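Local coordinates for protein endo-beta-1,4-glucanase (cellulase B) (Bacillus halodurans, PDB 4V2X) that probably hydrolyses beta-1,4-linked glucans as a three-module glycoside hydrolase family 5 enzyme, with an Ig-like module and a family 46 carbohydrate-binding module following its catalytic barrel, at residues E82-E96 and R131-L144. Numbering follows the deposited sequence.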
loop_
_atom_site.group_PDB
_atom_site.type_symbol
_atom_site.label_atom_id
_atom_site.label_comp_id
_atom_site.label_asym_id
_atom_site.label_seq_id
_atom_site.Cartn_x
_atom_site.Cartn_y
_atom_site.Cartn_z
ATOM N N GLU A 82 7.685 34.366 -13.641
ATOM C CA GLU A 82 6.925 33.618 -14.643
ATOM C C GLU A 82 7.276 33.934 -16.101
ATOM O O GLU A 82 6.709 33.327 -17.011
ATOM C CB GLU A 82 5.417 33.806 -14.413
ATOM C CG GLU A 82 4.917 35.249 -14.488
ATOM C CD GLU A 82 4.992 36.007 -13.168
ATOM O OE1 GLU A 82 5.862 35.698 -12.324
ATOM O OE2 GLU A 82 4.182 36.943 -12.976
ATOM N N THR A 83 8.190 34.881 -16.325
ATOM C CA THR A 83 8.688 35.182 -17.662
ATOM C C THR A 83 9.996 34.455 -17.982
ATOM O O THR A 83 10.535 34.621 -19.074
ATOM C CB THR A 83 8.914 36.699 -17.868
ATOM O OG1 THR A 83 10.046 37.132 -17.101
ATOM C CG2 THR A 83 7.674 37.494 -17.468
ATOM N N ALA A 84 10.473 33.633 -17.051
ATOM C CA ALA A 84 11.786 32.981 -17.158
ATOM C C ALA A 84 11.914 32.087 -18.392
ATOM O O ALA A 84 13.010 31.912 -18.922
ATOM C CB ALA A 84 12.080 32.183 -15.893
ATOM N N TRP A 85 10.797 31.533 -18.857
ATOM C CA TRP A 85 10.818 30.654 -20.023
ATOM C C TRP A 85 10.226 31.291 -21.287
ATOM O O TRP A 85 9.816 30.597 -22.223
ATOM C CB TRP A 85 10.151 29.318 -19.664
ATOM C CG TRP A 85 10.998 28.440 -18.765
ATOM C CD1 TRP A 85 12.310 28.628 -18.409
ATOM C CD2 TRP A 85 10.596 27.208 -18.148
ATOM N NE1 TRP A 85 12.737 27.600 -17.601
ATOM C CE2 TRP A 85 11.707 26.712 -17.432
ATOM C CE3 TRP A 85 9.404 26.472 -18.138
ATOM C CZ2 TRP A 85 11.659 25.523 -16.703
ATOM C CZ3 TRP A 85 9.354 25.295 -17.416
ATOM C CH2 TRP A 85 10.478 24.827 -16.710
ATOM N N GLY A 86 10.216 32.622 -21.323
ATOM C CA GLY A 86 9.923 33.359 -22.547
ATOM C C GLY A 86 8.490 33.802 -22.740
ATOM O O GLY A 86 8.192 34.481 -23.719
ATOM N N ASN A 87 7.591 33.422 -21.835
ATOM C CA ASN A 87 6.230 33.949 -21.891
ATOM C C ASN A 87 6.129 35.295 -21.183
ATOM O O ASN A 87 6.885 35.565 -20.252
ATOM C CB ASN A 87 5.224 32.961 -21.310
ATOM C CG ASN A 87 4.998 31.775 -22.219
ATOM O OD1 ASN A 87 4.807 31.931 -23.428
ATOM N ND2 ASN A 87 5.020 30.584 -21.647
ATOM N N PRO A 88 5.211 36.155 -21.649
ATOM C CA PRO A 88 5.076 37.458 -21.015
ATOM C C PRO A 88 4.318 37.353 -19.699
ATOM O O PRO A 88 3.677 36.341 -19.428
ATOM C CB PRO A 88 4.283 38.260 -22.039
ATOM C CG PRO A 88 3.470 37.248 -22.762
ATOM C CD PRO A 88 4.299 36.000 -22.798
ATOM N N ARG A 89 4.397 38.396 -18.879
ATOM C CA ARG A 89 3.522 38.491 -17.726
ATOM C C ARG A 89 2.076 38.286 -18.200
ATOM O O ARG A 89 1.705 38.693 -19.306
ATOM C CB ARG A 89 3.680 39.854 -17.038
ATOM C CG ARG A 89 4.981 40.030 -16.260
ATOM C CD ARG A 89 4.948 39.295 -14.928
ATOM N NE ARG A 89 6.161 39.473 -14.121
ATOM C CZ ARG A 89 6.326 40.369 -13.145
ATOM N NH1 ARG A 89 5.360 41.231 -12.824
ATOM N NH2 ARG A 89 7.482 40.410 -12.489
ATOM N N VAL A 90 1.276 37.638 -17.363
ATOM C CA VAL A 90 -0.102 37.317 -17.691
ATOM C C VAL A 90 -0.943 38.591 -17.722
ATOM O O VAL A 90 -0.913 39.391 -16.782
ATOM C CB VAL A 90 -0.713 36.328 -16.677
ATOM C CG1 VAL A 90 -2.152 35.995 -17.050
ATOM C CG2 VAL A 90 0.139 35.053 -16.596
ATOM N N THR A 91 -1.675 38.786 -18.812
ATOM C CA THR A 91 -2.623 39.899 -18.909
ATOM C C THR A 91 -4.039 39.400 -18.656
ATOM O O THR A 91 -4.342 38.221 -18.868
ATOM C CB THR A 91 -2.587 40.549 -20.300
ATOM O OG1 THR A 91 -2.988 39.587 -21.283
ATOM C CG2 THR A 91 -1.186 41.057 -20.620
ATOM N N ARG A 92 -4.923 40.300 -18.227
ATOM C CA ARG A 92 -6.330 39.945 -18.107
ATOM C C ARG A 92 -6.877 39.521 -19.470
ATOM O O ARG A 92 -7.716 38.626 -19.561
ATOM C CB ARG A 92 -7.161 41.106 -17.547
ATOM C CG ARG A 92 -8.542 40.649 -17.113
ATOM C CD ARG A 92 -9.420 41.768 -16.578
ATOM N NE ARG A 92 -10.467 41.218 -15.716
ATOM C CZ ARG A 92 -11.519 40.516 -16.136
ATOM N NH1 ARG A 92 -11.709 40.264 -17.430
ATOM N NH2 ARG A 92 -12.396 40.059 -15.248
ATOM N N GLU A 93 -6.394 40.174 -20.523
ATOM C CA GLU A 93 -6.868 39.907 -21.869
ATOM C C GLU A 93 -6.616 38.454 -22.279
ATOM O O GLU A 93 -7.460 37.845 -22.925
ATOM C CB GLU A 93 -6.224 40.876 -22.864
ATOM C CG GLU A 93 -6.732 40.723 -24.286
ATOM C CD GLU A 93 -6.453 41.938 -25.157
ATOM O OE1 GLU A 93 -5.715 42.849 -24.723
ATOM O OE2 GLU A 93 -6.978 41.971 -26.287
ATOM N N LEU A 94 -5.474 37.894 -21.897
ATOM C CA LEU A 94 -5.190 36.479 -22.219
ATOM C C LEU A 94 -6.275 35.553 -21.681
ATOM O O LEU A 94 -6.763 34.659 -22.380
ATOM C CB LEU A 94 -3.838 36.060 -21.642
ATOM C CG LEU A 94 -3.461 34.585 -21.826
ATOM C CD1 LEU A 94 -3.404 34.215 -23.303
ATOM C CD2 LEU A 94 -2.141 34.316 -21.132
ATOM N N ILE A 95 -6.629 35.761 -20.420
ATOM C CA ILE A 95 -7.646 34.959 -19.757
ATOM C C ILE A 95 -9.020 35.165 -20.419
ATOM O O ILE A 95 -9.742 34.202 -20.665
ATOM C CB ILE A 95 -7.716 35.276 -18.243
ATOM C CG1 ILE A 95 -6.339 35.131 -17.572
ATOM C CG2 ILE A 95 -8.736 34.381 -17.555
ATOM C CD1 ILE A 95 -5.649 33.794 -17.770
ATOM N N GLU A 96 -9.367 36.419 -20.709
ATOM C CA GLU A 96 -10.596 36.739 -21.444
ATOM C C GLU A 96 -10.644 36.003 -22.776
ATOM O O GLU A 96 -11.665 35.419 -23.131
ATOM C CB GLU A 96 -10.690 38.243 -21.722
ATOM C CG GLU A 96 -10.873 39.114 -20.491
ATOM C CD GLU A 96 -10.678 40.597 -20.777
ATOM O OE1 GLU A 96 -10.677 41.001 -21.957
ATOM O OE2 GLU A 96 -10.525 41.370 -19.813
ATOM N N ARG A 131 0.534 37.825 -7.467
ATOM C CA ARG A 131 0.457 37.741 -8.925
ATOM C C ARG A 131 -0.300 36.483 -9.363
ATOM O O ARG A 131 -1.144 36.548 -10.254
ATOM C CB ARG A 131 1.851 37.783 -9.547
ATOM C CG ARG A 131 2.573 39.102 -9.320
ATOM C CD ARG A 131 3.537 39.407 -10.454
ATOM N NE ARG A 131 4.569 38.377 -10.586
ATOM C CZ ARG A 131 5.620 38.249 -9.777
ATOM N NH1 ARG A 131 5.793 39.067 -8.747
ATOM N NH2 ARG A 131 6.502 37.282 -9.996
ATOM N N VAL A 132 -0.011 35.353 -8.716
ATOM C CA VAL A 132 -0.754 34.115 -8.972
ATOM C C VAL A 132 -2.230 34.341 -8.646
ATOM O O VAL A 132 -3.121 34.022 -9.433
ATOM C CB VAL A 132 -0.205 32.939 -8.133
ATOM C CG1 VAL A 132 -1.101 31.712 -8.274
ATOM C CG2 VAL A 132 1.228 32.610 -8.549
ATOM N N ASP A 133 -2.470 34.918 -7.476
ATOM C CA ASP A 133 -3.810 35.241 -7.018
ATOM C C ASP A 133 -4.596 36.091 -8.030
ATOM O O ASP A 133 -5.768 35.827 -8.306
ATOM C CB ASP A 133 -3.689 35.993 -5.691
ATOM C CG ASP A 133 -5.013 36.355 -5.114
ATOM O OD1 ASP A 133 -5.556 37.410 -5.493
ATOM O OD2 ASP A 133 -5.499 35.595 -4.261
ATOM N N GLN A 134 -3.952 37.120 -8.569
ATOM C CA GLN A 134 -4.605 37.999 -9.534
ATOM C C GLN A 134 -5.102 37.209 -10.739
ATOM O O GLN A 134 -6.211 37.422 -11.228
ATOM C CB GLN A 134 -3.644 39.099 -9.972
ATOM C CG GLN A 134 -4.191 40.064 -11.017
ATOM C CD GLN A 134 -5.383 40.868 -10.536
ATOM O OE1 GLN A 134 -5.237 42.016 -10.107
ATOM N NE2 GLN A 134 -6.570 40.277 -10.608
ATOM N N VAL A 135 -4.287 36.274 -11.201
ATOM C CA VAL A 135 -4.669 35.462 -12.354
ATOM C C VAL A 135 -5.809 34.499 -11.997
ATOM O O VAL A 135 -6.746 34.323 -12.776
ATOM C CB VAL A 135 -3.458 34.726 -12.944
ATOM C CG1 VAL A 135 -3.886 33.896 -14.138
ATOM C CG2 VAL A 135 -2.383 35.730 -13.357
ATOM N N VAL A 136 -5.754 33.905 -10.809
ATOM C CA VAL A 136 -6.852 33.075 -10.320
ATOM C C VAL A 136 -8.157 33.875 -10.320
ATOM O O VAL A 136 -9.178 33.394 -10.818
ATOM C CB VAL A 136 -6.563 32.502 -8.912
ATOM C CG1 VAL A 136 -7.815 31.869 -8.307
ATOM C CG2 VAL A 136 -5.433 31.480 -8.978
ATOM N N GLN A 137 -8.107 35.093 -9.782
ATOM C CA GLN A 137 -9.291 35.963 -9.727
ATOM C C GLN A 137 -9.831 36.300 -11.110
ATOM O O GLN A 137 -11.040 36.266 -11.325
ATOM C CB GLN A 137 -8.991 37.257 -8.964
ATOM C CG GLN A 137 -8.768 37.051 -7.478
ATOM C CD GLN A 137 -8.531 38.354 -6.738
ATOM O OE1 GLN A 137 -9.009 39.408 -7.146
ATOM N NE2 GLN A 137 -7.802 38.282 -5.635
ATOM N N TRP A 138 -8.945 36.639 -12.041
ATOM C CA TRP A 138 -9.370 36.944 -13.409
ATOM C C TRP A 138 -10.101 35.764 -14.042
ATOM O O TRP A 138 -11.135 35.932 -14.686
ATOM C CB TRP A 138 -8.181 37.309 -14.294
ATOM C CG TRP A 138 -7.617 38.679 -14.072
ATOM C CD1 TRP A 138 -8.265 39.773 -13.561
ATOM C CD2 TRP A 138 -6.295 39.118 -14.403
ATOM N NE1 TRP A 138 -7.422 40.859 -13.544
ATOM C CE2 TRP A 138 -6.206 40.481 -14.050
ATOM C CE3 TRP A 138 -5.171 38.490 -14.956
ATOM C CZ2 TRP A 138 -5.040 41.225 -14.233
ATOM C CZ3 TRP A 138 -4.013 39.233 -15.135
ATOM C CH2 TRP A 138 -3.958 40.587 -14.771
ATOM N N ALA A 139 -9.537 34.573 -13.875
ATOM C CA ALA A 139 -10.158 33.359 -14.387
ATOM C C ALA A 139 -11.532 33.128 -13.763
ATOM O O ALA A 139 -12.497 32.816 -14.465
ATOM C CB ALA A 139 -9.252 32.168 -14.120
ATOM N N LEU A 140 -11.623 33.279 -12.445
ATOM C CA LEU A 140 -12.904 33.099 -11.756
ATOM C C LEU A 140 -13.914 34.157 -12.221
ATOM O O LEU A 140 -15.092 33.852 -12.398
ATOM C CB LEU A 140 -12.736 33.131 -10.235
ATOM C CG LEU A 140 -11.973 31.971 -9.584
ATOM C CD1 LEU A 140 -11.662 32.279 -8.126
ATOM C CD2 LEU A 140 -12.749 30.667 -9.698
ATOM N N GLU A 141 -13.443 35.383 -12.442
ATOM C CA GLU A 141 -14.298 36.472 -12.950
ATOM C C GLU A 141 -14.842 36.150 -14.343
ATOM O O GLU A 141 -15.964 36.533 -14.686
ATOM C CB GLU A 141 -13.536 37.799 -12.973
ATOM C CG GLU A 141 -13.353 38.418 -11.591
ATOM C CD GLU A 141 -12.258 39.475 -11.528
ATOM O OE1 GLU A 141 -11.822 39.985 -12.582
ATOM O OE2 GLU A 141 -11.836 39.807 -10.401
ATOM N N GLU A 142 -14.048 35.430 -15.130
ATOM C CA GLU A 142 -14.468 34.975 -16.449
ATOM C C GLU A 142 -15.257 33.672 -16.382
ATOM O O GLU A 142 -15.465 33.025 -17.401
ATOM C CB GLU A 142 -13.250 34.821 -17.366
ATOM C CG GLU A 142 -12.566 36.133 -17.709
ATOM C CD GLU A 142 -13.432 37.033 -18.574
ATOM O OE1 GLU A 142 -14.053 36.516 -19.524
ATOM O OE2 GLU A 142 -13.495 38.250 -18.304
ATOM N N ASP A 143 -15.688 33.290 -15.181
ATOM C CA ASP A 143 -16.550 32.132 -14.970
ATOM C C ASP A 143 -15.863 30.788 -15.214
ATOM O O ASP A 143 -16.533 29.774 -15.432
ATOM C CB ASP A 143 -17.808 32.228 -15.847
ATOM C CG ASP A 143 -18.943 31.386 -15.321
ATOM O OD1 ASP A 143 -19.009 31.176 -14.089
ATOM O OD2 ASP A 143 -19.767 30.925 -16.140
ATOM N N LEU A 144 -14.533 30.780 -15.168
ATOM C CA LEU A 144 -13.773 29.555 -15.353
ATOM C C LEU A 144 -13.584 28.825 -14.039
ATOM O O LEU A 144 -13.525 29.436 -12.979
ATOM C CB LEU A 144 -12.395 29.868 -15.939
ATOM C CG LEU A 144 -12.377 30.634 -17.260
ATOM C CD1 LEU A 144 -10.953 31.015 -17.626
ATOM C CD2 LEU A 144 -13.018 29.813 -18.365
HETATM O O HOH W 1 1.295 37.458 -12.583
HETATM O O HOH W 2 -10.581 42.475 -13.215
#
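Arg92 lays its aliphatic chain over one face of the Trp138 indole: CG stands 3.6 Å from the centroid of the five-membered ring, almost on the normal, a CH-pi contact. With CG anti to the backbone N (chi1 -166°) and the chain extended to NE, the guanidinium passes beyond the ring, its plane turned 63° from the indole. There NH2 donates to the anti lone pair of Glu141 OE1 (2.7 Å), while NH1 is shared between Glu142 OE2 (2.8 Å) and Glu96 OE2 (2.9 Å), both met near the guanidinium plane. A water links NE to Glu141 OE1. A leucine in place of Arg92 would probably leave Glu96 and Glu142, whose OE2 atoms lie 4.6 Å apart, without the positive charge between them. Inward, Ile95 CG2 packs on Ala139 CA (3.6 Å), and Val90 CG1 meets Val135 CG2. Ile95 and Ala139 also touch Ile106, and Val135 touches Ile108, both on strand 105-108; this places the contact in the outer helical layer of the (beta/alpha)8 barrel, where the short axes of segments 92-96 and 131-141 point the same general way, inclined by 37°. At the other end, Arg131 grips Glu82 side-on, NE to OE2 and NH2 to OE1, through both syn lone pairs with the planes nearly coplanar. Arg89 stacks its guanidinium on that of Arg131, centres 4.0 Å apart; Glu82 and Asp81, the salt-bridge partner of Arg89, probably offset the like charges. Farther out, Thr91 OG1, also hydrogen-bonded to Tyr369 OH, N-caps the first helix by accepting from Leu94 N; Asp143, at positive phi, is the C-prime residue of a Schellman motif, with Leu144 N bonded to Ala139 O and Asp143 N to Leu140 O.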